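Local coordinates for protein beta-lactamase (PDB 6N1N) that probably hydrolyses the amide bond of beta-lactam antibiotics to give substituted beta-amino acids, as a class D serine beta-lactamase, at residues Phe216-Ile221 with Gln237-Ala242. Sequence-based numbering, arbitrary orientation.
Sequences FAVRII and QLTMMA
T239 meets both V218 and F216, turning a different branch to each. Its hydroxyl OG1 rests against V218 CG2 at 3.3 Å, while its methyl CG2 lies over one face of the F216 ring, 4.2 Å from the centroid and 26° off the ring normal, a CH-pi contact on the CD1-CE1 side. Phenylalanine offers that methyl a flat face, and the two side chains cross at about a right angle. The F216 ring also meets Y203, the planes at about 40°, and packs edge-to-face with F243. Threonine suits this buried place because its hydroxyl is satisfied within the helix, by R235 O one turn earlier, while its methyl packs on the ring. Here the C-terminal helix 228-245 packs on the central strand 212-222 of the mixed sheet, in the fold that class D beta-lactamases share with penicillin-binding transpeptidases, with no hydrogen bond joining the two segments. Alternate strand residues F216, V218 and I220 face the helix. With CG anti to the backbone N (chi1 -177°), L238 carries its fork toward the strand. I220 and L238 are long enough to meet tip to tip, CD1 to CD1 at 4.0 Å; the second leucine methyl, CD2, approaches V218 CG1 at 4.2 Å, valine's two short branches thus serving both L238 and T239.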
loop_
_atom_site.group_PDB
_atom_site.type_symbol
_atom_site.label_atom_id
_atom_site.label_comp_id
_atom_site.label_asym_id
_atom_site.label_seq_id
_atom_site.Cartn_x
_atom_site.Cartn_y
_atom_site.Cartn_z
ATOM N N PHE A 216 -9.296 -0.380 -1.160
ATOM C CA PHE A 216 -9.326 -0.066 0.262
ATOM C C PHE A 216 -8.042 0.590 0.741
ATOM O O PHE A 216 -6.960 0.362 0.213
ATOM C CB PHE A 216 -9.601 -1.325 1.124
ATOM C CG PHE A 216 -8.552 -2.391 1.022
ATOM C CD1 PHE A 216 -7.477 -2.437 1.888
ATOM C CD2 PHE A 216 -8.644 -3.356 0.052
ATOM C CE1 PHE A 216 -6.509 -3.424 1.776
ATOM C CE2 PHE A 216 -7.693 -4.344 -0.059
ATOM C CZ PHE A 216 -6.613 -4.365 0.804
ATOM N N ALA A 217 -8.187 1.423 1.754
ATOM C CA ALA A 217 -7.038 1.991 2.441
ATOM C C ALA A 217 -7.419 2.077 3.910
ATOM O O ALA A 217 -8.290 2.855 4.288
ATOM C CB ALA A 217 -6.648 3.365 1.884
ATOM N N VAL A 218 -6.814 1.211 4.700
ATOM C CA VAL A 218 -6.963 1.197 6.141
ATOM C C VAL A 218 -5.738 1.890 6.708
ATOM O O VAL A 218 -4.606 1.621 6.286
ATOM C CB VAL A 218 -7.073 -0.246 6.663
ATOM C CG1 VAL A 218 -6.885 -0.288 8.180
ATOM C CG2 VAL A 218 -8.379 -0.854 6.277
ATOM N N ARG A 219 -5.949 2.816 7.624
ATOM C CA ARG A 219 -4.815 3.497 8.229
ATOM C C ARG A 219 -5.118 3.712 9.698
ATOM O O ARG A 219 -5.947 4.559 10.067
ATOM C CB ARG A 219 -4.488 4.806 7.533
ATOM C CG ARG A 219 -3.176 5.356 8.029
ATOM C CD ARG A 219 -2.798 6.652 7.374
ATOM N NE ARG A 219 -3.780 7.714 7.570
ATOM C CZ ARG A 219 -3.807 8.840 6.858
ATOM N NH1 ARG A 219 -2.906 9.074 5.886
ATOM N NH2 ARG A 219 -4.753 9.731 7.114
ATOM N N ILE A 220 -4.400 2.974 10.515
ATOM C CA ILE A 220 -4.546 2.983 11.955
ATOM C C ILE A 220 -3.597 4.012 12.526
ATOM O O ILE A 220 -2.422 4.078 12.130
ATOM C CB ILE A 220 -4.235 1.587 12.523
ATOM C CG1 ILE A 220 -5.276 0.594 11.996
ATOM C CG2 ILE A 220 -4.154 1.601 14.048
ATOM C CD1 ILE A 220 -4.872 -0.840 12.193
ATOM N N ILE A 221 -4.106 4.819 13.449
ATOM C CA ILE A 221 -3.294 5.735 14.231
ATOM C C ILE A 221 -3.279 5.198 15.651
ATOM O O ILE A 221 -4.335 4.933 16.229
ATOM C CB ILE A 221 -3.841 7.171 14.201
ATOM C CG1 ILE A 221 -4.026 7.651 12.766
ATOM C CG2 ILE A 221 -2.929 8.095 15.011
ATOM C CD1 ILE A 221 -2.752 7.677 11.952
ATOM N N GLN A 237 -6.593 -8.477 9.571
ATOM C CA GLN A 237 -7.850 -9.009 10.085
ATOM C C GLN A 237 -8.896 -7.915 10.295
ATOM O O GLN A 237 -10.080 -8.135 10.029
ATOM C CB GLN A 237 -7.606 -9.770 11.392
ATOM C CG GLN A 237 -8.869 -10.335 12.019
ATOM C CD GLN A 237 -9.615 -11.318 11.117
ATOM O OE1 GLN A 237 -10.836 -11.364 11.140
ATOM N NE2 GLN A 237 -8.877 -12.117 10.337
ATOM N N LEU A 238 -8.483 -6.731 10.763
ATOM C CA LEU A 238 -9.409 -5.602 10.849
ATOM C C LEU A 238 -10.030 -5.299 9.486
ATOM O O LEU A 238 -11.237 -5.043 9.378
ATOM C CB LEU A 238 -8.660 -4.369 11.372
ATOM C CG LEU A 238 -9.460 -3.084 11.609
ATOM C CD1 LEU A 238 -8.676 -2.156 12.545
ATOM C CD2 LEU A 238 -9.804 -2.317 10.327
ATOM N N THR A 239 -9.202 -5.286 8.442
ATOM C CA THR A 239 -9.693 -5.054 7.090
ATOM C C THR A 239 -10.715 -6.120 6.694
ATOM O O THR A 239 -11.777 -5.804 6.129
ATOM C CB THR A 239 -8.490 -5.020 6.139
ATOM O OG1 THR A 239 -7.534 -4.061 6.627
ATOM C CG2 THR A 239 -8.889 -4.622 4.744
HETATM N N MSE A 240 -10.428 -7.389 7.003
HETATM C CA MSE A 240 -11.346 -8.473 6.642
HETATM C C MSE A 240 -12.648 -8.348 7.405
HETATM O O MSE A 240 -13.714 -8.646 6.862
HETATM C CB MSE A 240 -10.732 -9.853 6.914
HETATM C CG MSE A 240 -9.376 -10.084 6.225
HETATM SE SE MSE A 240 -9.399 -9.868 4.275
HETATM C CE MSE A 240 -9.937 -11.693 3.815
HETATM N N MSE A 241 -12.565 -7.920 8.666
HETATM C CA MSE A 241 -13.780 -7.668 9.445
HETATM C C MSE A 241 -14.647 -6.576 8.820
HETATM O O MSE A 241 -15.872 -6.713 8.781
HETATM C CB MSE A 241 -13.428 -7.317 10.899
HETATM C CG MSE A 241 -12.951 -8.517 11.654
HETATM SE SE MSE A 241 -12.240 -7.977 13.392
HETATM C CE MSE A 241 -13.575 -6.685 13.790
ATOM N N ALA A 242 -14.021 -5.490 8.359
ATOM C CA ALA A 242 -14.760 -4.454 7.655
ATOM C C ALA A 242 -15.428 -5.017 6.407
ATOM O O ALA A 242 -16.602 -4.722 6.149
ATOM C CB ALA A 242 -13.839 -3.294 7.292
#